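Long-range contact in photoreceptor-histidine kinase BphP (Stigmatella aurantiaca DW4/3-1, PDB 6BAF), which probably senses red and far-red light through a bound bilin chromophore and passes the signal to its own histidine kinase module, as bacterial phytochromes do: residues Val147-Ile161 / Val172-Tyr184. Sequence-based numbering, arbitrary orientation.
With BLR (3-[5-[(Z)-(4-ethenyl-3-methyl-5-oxidanylidene-pyrrol-2-ylidene)methyl]-2-[[5-[(Z)-(3-ethenyl-4-methyl-5-oxidanylidene-pyrrol-2-ylidene)methyl]-3-(3-hydroxy-3-oxopropyl)-4-methyl-1H-pyrrol-2-yl]methyl]-4-methyl-1H-pyrrol-3-yl]propanoic acid), chain B.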
# COMPACT_ATOMS: atom_id res chain seq x y z
N VAL A 147 -4.23 2.37 17.12
CA VAL A 147 -4.16 3.71 17.67
C VAL A 147 -2.71 4.18 17.78
O VAL A 147 -2.37 5.33 17.42
CB VAL A 147 -4.96 3.61 19.00
CG1 VAL A 147 -4.15 3.65 20.30
CG2 VAL A 147 -6.26 4.38 18.96
N GLN A 148 -1.79 3.29 18.18
CA GLN A 148 -0.37 3.63 18.15
C GLN A 148 0.12 3.87 16.72
O GLN A 148 0.85 4.83 16.46
CB GLN A 148 0.48 2.51 18.78
CG GLN A 148 0.28 2.30 20.28
CD GLN A 148 0.99 3.35 21.15
OE1 GLN A 148 1.39 4.45 20.67
NE2 GLN A 148 1.11 3.05 22.45
N GLU A 149 -0.30 3.03 15.79
CA GLU A 149 0.11 3.22 14.39
C GLU A 149 -0.42 4.54 13.81
O GLU A 149 0.33 5.32 13.20
CB GLU A 149 -0.39 2.03 13.56
CG GLU A 149 0.25 1.93 12.20
CD GLU A 149 1.72 1.47 12.28
OE1 GLU A 149 2.11 0.84 13.30
OE2 GLU A 149 2.47 1.76 11.32
N VAL A 150 -1.72 4.82 14.01
CA VAL A 150 -2.29 6.05 13.41
C VAL A 150 -1.68 7.30 14.05
O VAL A 150 -1.48 8.32 13.39
CB VAL A 150 -3.82 6.05 13.56
CG1 VAL A 150 -4.39 7.46 13.17
CG2 VAL A 150 -4.42 4.93 12.70
N ARG A 151 -1.44 7.27 15.35
CA ARG A 151 -0.83 8.44 15.97
C ARG A 151 0.60 8.63 15.49
O ARG A 151 1.04 9.78 15.28
CB ARG A 151 -0.86 8.27 17.49
CG ARG A 151 -0.33 9.49 18.18
CD ARG A 151 -0.62 9.47 19.66
NE ARG A 151 0.60 9.57 20.44
CZ ARG A 151 1.30 10.68 20.59
NH1 ARG A 151 0.91 11.80 20.01
NH2 ARG A 151 2.40 10.68 21.32
N GLY A 152 1.34 7.53 15.29
CA GLY A 152 2.68 7.66 14.73
C GLY A 152 2.70 8.26 13.34
O GLY A 152 3.49 9.16 13.05
N LEU A 153 1.82 7.79 12.45
CA LEU A 153 1.80 8.34 11.09
C LEU A 153 1.38 9.81 11.05
O LEU A 153 1.92 10.59 10.25
CB LEU A 153 0.86 7.53 10.21
CG LEU A 153 1.33 6.10 10.01
CD1 LEU A 153 0.20 5.23 9.42
CD2 LEU A 153 2.59 6.11 9.11
N THR A 154 0.39 10.21 11.86
CA THR A 154 -0.20 11.55 11.71
C THR A 154 0.43 12.58 12.63
O THR A 154 0.37 13.79 12.36
CB THR A 154 -1.71 11.51 12.02
OG1 THR A 154 -1.88 11.15 13.40
CG2 THR A 154 -2.43 10.46 11.19
N GLY A 155 0.99 12.15 13.75
CA GLY A 155 1.42 13.15 14.70
C GLY A 155 0.31 13.75 15.55
O GLY A 155 0.54 14.74 16.24
N PHE A 156 -0.89 13.18 15.53
CA PHE A 156 -1.96 13.71 16.37
C PHE A 156 -1.66 13.53 17.86
O PHE A 156 -1.12 12.51 18.29
CB PHE A 156 -3.28 13.01 16.00
CG PHE A 156 -4.11 13.76 14.96
CD1 PHE A 156 -4.78 14.94 15.30
CD2 PHE A 156 -4.26 13.25 13.66
CE1 PHE A 156 -5.61 15.62 14.36
CE2 PHE A 156 -5.08 13.92 12.71
CZ PHE A 156 -5.75 15.12 13.07
N ASP A 157 -2.06 14.52 18.67
CA ASP A 157 -1.92 14.43 20.12
C ASP A 157 -2.65 13.24 20.71
O ASP A 157 -2.20 12.70 21.73
CB ASP A 157 -2.45 15.69 20.80
CG ASP A 157 -1.56 16.87 20.56
OD1 ASP A 157 -0.34 16.63 20.51
OD2 ASP A 157 -2.04 18.02 20.39
N ARG A 158 -3.78 12.83 20.13
CA ARG A 158 -4.53 11.73 20.70
C ARG A 158 -5.18 10.93 19.58
O ARG A 158 -5.68 11.50 18.62
CB ARG A 158 -5.61 12.26 21.69
CG ARG A 158 -6.54 11.19 22.34
CD ARG A 158 -7.38 11.79 23.59
NE ARG A 158 -7.82 13.11 23.21
CZ ARG A 158 -7.72 14.22 23.91
NH1 ARG A 158 -8.16 15.33 23.35
NH2 ARG A 158 -7.24 14.22 25.16
N ALA A 159 -5.20 9.61 19.72
CA ALA A 159 -5.92 8.74 18.82
C ALA A 159 -6.62 7.71 19.67
O ALA A 159 -5.98 7.09 20.53
CB ALA A 159 -5.00 8.04 17.79
N ILE A 160 -7.93 7.51 19.45
CA ILE A 160 -8.69 6.54 20.22
C ILE A 160 -9.41 5.62 19.26
O ILE A 160 -9.61 5.94 18.09
CB ILE A 160 -9.69 7.22 21.18
CG1 ILE A 160 -10.75 8.02 20.38
CG2 ILE A 160 -8.93 8.16 22.13
CD1 ILE A 160 -12.06 8.37 21.21
N ILE A 161 -9.79 4.45 19.77
CA ILE A 161 -10.86 3.65 19.20
C ILE A 161 -12.14 3.98 19.97
O ILE A 161 -12.20 3.83 21.20
CB ILE A 161 -10.59 2.14 19.28
CG1 ILE A 161 -9.29 1.73 18.55
CG2 ILE A 161 -11.78 1.44 18.65
CD1 ILE A 161 -9.24 2.15 17.11
N VAL A 172 -14.69 4.86 24.80
CA VAL A 172 -13.27 4.96 24.46
C VAL A 172 -12.59 3.70 24.96
O VAL A 172 -12.25 3.58 26.15
CB VAL A 172 -12.63 6.21 25.05
CG1 VAL A 172 -11.16 6.28 24.61
CG2 VAL A 172 -13.41 7.46 24.62
N ILE A 173 -12.40 2.72 24.07
CA ILE A 173 -11.84 1.43 24.47
C ILE A 173 -10.33 1.31 24.25
O ILE A 173 -9.73 0.35 24.75
CB ILE A 173 -12.56 0.28 23.76
CG1 ILE A 173 -12.20 0.27 22.26
CG2 ILE A 173 -14.07 0.34 24.00
CD1 ILE A 173 -12.83 -0.96 21.50
N ALA A 174 -9.70 2.24 23.54
CA ALA A 174 -8.24 2.23 23.43
C ALA A 174 -7.78 3.64 23.14
O ALA A 174 -8.48 4.42 22.49
CB ALA A 174 -7.72 1.29 22.32
N GLU A 175 -6.60 3.98 23.65
CA GLU A 175 -6.11 5.34 23.48
C GLU A 175 -4.59 5.37 23.41
O GLU A 175 -3.93 4.77 24.27
CB GLU A 175 -6.58 6.21 24.64
CG GLU A 175 -6.05 7.62 24.65
CD GLU A 175 -6.75 8.43 25.79
OE1 GLU A 175 -6.81 7.91 26.93
OE2 GLU A 175 -7.27 9.55 25.53
N ALA A 176 -4.05 6.13 22.47
CA ALA A 176 -2.66 6.54 22.47
C ALA A 176 -2.60 8.05 22.45
O ALA A 176 -3.33 8.69 21.69
CB ALA A 176 -1.91 5.95 21.25
N ARG A 177 -1.70 8.61 23.24
CA ARG A 177 -1.73 10.04 23.52
C ARG A 177 -0.34 10.56 23.86
O ARG A 177 0.44 9.88 24.52
CB ARG A 177 -2.67 10.35 24.70
CG ARG A 177 -2.73 9.25 25.74
CD ARG A 177 -3.59 9.60 26.98
NE ARG A 177 -2.95 10.68 27.68
CZ ARG A 177 -2.42 10.62 28.90
NH1 ARG A 177 -2.49 9.51 29.63
NH2 ARG A 177 -1.83 11.70 29.36
N ASP A 178 -0.05 11.76 23.38
CA ASP A 178 0.95 12.60 24.00
C ASP A 178 0.56 12.85 25.46
O ASP A 178 -0.61 12.73 25.83
CB ASP A 178 1.06 13.92 23.25
CG ASP A 178 2.34 14.66 23.55
OD1 ASP A 178 3.40 14.25 23.01
OD2 ASP A 178 2.28 15.65 24.33
N ALA A 179 1.55 13.23 26.29
CA ALA A 179 1.27 13.47 27.71
C ALA A 179 0.54 14.80 27.94
O ALA A 179 -0.11 14.97 28.97
CB ALA A 179 2.55 13.43 28.54
N ARG A 180 0.60 15.71 26.97
CA ARG A 180 -0.15 16.97 26.94
C ARG A 180 -1.67 16.80 26.79
O ARG A 180 -2.43 17.76 27.01
CB ARG A 180 0.43 17.81 25.79
CG ARG A 180 -0.57 18.55 24.90
CD ARG A 180 0.16 19.29 23.79
NE ARG A 180 1.08 18.35 23.15
CZ ARG A 180 1.93 18.67 22.17
NH1 ARG A 180 1.97 19.93 21.73
NH2 ARG A 180 2.73 17.74 21.65
N ALA A 181 -2.15 15.62 26.42
CA ALA A 181 -3.56 15.40 26.17
C ALA A 181 -4.14 14.62 27.33
O ALA A 181 -3.58 13.58 27.72
CB ALA A 181 -3.76 14.65 24.84
N ASP A 182 -5.24 15.13 27.90
CA ASP A 182 -5.95 14.41 28.95
C ASP A 182 -6.36 13.02 28.46
O ASP A 182 -6.69 12.84 27.28
CB ASP A 182 -7.21 15.16 29.38
CG ASP A 182 -6.92 16.57 29.86
OD1 ASP A 182 -5.79 16.85 30.31
OD2 ASP A 182 -7.85 17.41 29.78
N PRO A 183 -6.40 12.04 29.36
CA PRO A 183 -6.81 10.67 29.00
C PRO A 183 -8.32 10.52 28.98
O PRO A 183 -8.98 10.71 30.01
CB PRO A 183 -6.19 9.81 30.12
CG PRO A 183 -6.18 10.77 31.31
CD PRO A 183 -5.89 12.13 30.74
N TYR A 184 -8.87 10.11 27.83
CA TYR A 184 -10.29 9.80 27.73
C TYR A 184 -10.56 8.31 27.83
O TYR A 184 -11.73 7.89 27.75
CB TYR A 184 -10.85 10.34 26.42
CG TYR A 184 -10.83 11.84 26.31
CD1 TYR A 184 -10.72 12.66 27.43
CD2 TYR A 184 -10.90 12.44 25.07
CE1 TYR A 184 -10.72 14.04 27.31
CE2 TYR A 184 -10.89 13.82 24.94
CZ TYR A 184 -10.81 14.62 26.06
OH TYR A 184 -10.79 15.99 25.91
CHA BLR B . -19.51 14.56 14.58
NA BLR B . -18.78 14.02 16.94
C1A BLR B . -18.60 13.96 15.61
C2A BLR B . -17.43 13.25 15.30
C3A BLR B . -16.90 12.84 16.47
C4A BLR B . -17.73 13.33 17.48
CMA BLR B . -15.60 11.98 16.60
CAA BLR B . -16.91 12.99 13.89
CBA BLR B . -16.12 14.19 13.31
CGA BLR B . -14.70 14.27 13.89
O1A BLR B . -13.94 13.27 13.70
O2A BLR B . -14.27 15.29 14.54
CHB BLR B . -17.65 13.17 18.98
NB BLR B . -15.18 13.46 19.36
C1B BLR B . -16.57 12.98 19.69
C2B BLR B . -16.48 12.28 20.99
C3B BLR B . -15.16 12.28 21.47
C4B BLR B . -14.28 12.99 20.50
CMB BLR B . -17.64 11.61 21.74
OB BLR B . -13.12 13.20 20.58
CAB BLR B . -14.76 11.59 22.78
CBB BLR B . -13.50 11.47 23.15
NC BLR B . -22.32 16.75 18.80
C1C BLR B . -22.74 16.99 20.23
C2C BLR B . -24.14 17.51 20.15
C3C BLR B . -24.60 17.57 18.81
C4C BLR B . -23.49 17.12 17.91
CMC BLR B . -24.94 17.87 21.39
OC BLR B . -22.10 16.83 21.22
CAC BLR B . -25.99 18.05 18.35
CBC BLR B . -27.12 17.53 18.85
CHD BLR B . -23.55 17.05 16.62
ND BLR B . -21.30 15.64 16.11
C1D BLR B . -22.50 16.42 15.74
C2D BLR B . -22.59 16.57 14.29
C3D BLR B . -21.46 15.84 13.72
C4D BLR B . -20.63 15.23 14.82
CMD BLR B . -23.70 17.32 13.55
CAD BLR B . -21.14 15.72 12.25
CBD BLR B . -20.09 16.76 11.90
CGD BLR B . -20.00 16.61 10.40
O1D BLR B . -19.61 15.50 9.90
O2D BLR B . -20.41 17.57 9.67
O HOH W 1 -8.76 17.51 24.48
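The guanidinium of R158 lies flat on the ring of Y184, with centres 4.0 Å apart and planes at 20°, a cation-pi stack in which Y184 CE2 sits over the middle of the guanidinium. At the edge of the same group R158 NH2 gives a hydrogen bond to D182 O (2.6 Å), on a lone pair in the carbonyl plane, and a water held by R158 NH1 is shared with Y184 OH; T274 takes the bond from NE. R158 reaches the ring because its chain runs out extended, CG opposite the backbone N (chi1 178°), before bending at chi3. Cut back to alanine, R158 would lose its hold on D182 O, and the Y184 face, with its shared water, would probably be left without its flat cationic partner. E175 OE2 receives Y184 N at 2.9 Å, fixing the backbone beside the stack.

The R151 guanidinium has the R177-D178 peptide over one face, D178 N above its centre, while R151 NH1 bonds F156 O nearly in the guanidinium plane. Over a face of the R180 guanidinium stands D157 OD1, 3.5 Å from R180 NE: a salt bridge by charge alone, since R180 NE points its N-H at D178 OD2 instead. D157 OD2 bonds S277 and V276.

Between strands, the reciprocal pair A159 N to A176 O and A176 N to A159 O, both 2.9 Å, defines an antiparallel hydrogen-bonded pair. On its helix side V147 CG1 presses on A176 CB at 3.3 Å, closer than two methyl carbons normally come. On the other face I160 CD1 meets V172 CG2, and both I160 and Y184 reach the vinyl carbon CBB of the bilin. A hairpin of strands 158-164 and 170-177, with helix 139-154 behind it and the chromophore in front, is characteristic of the phytochrome GAF domain.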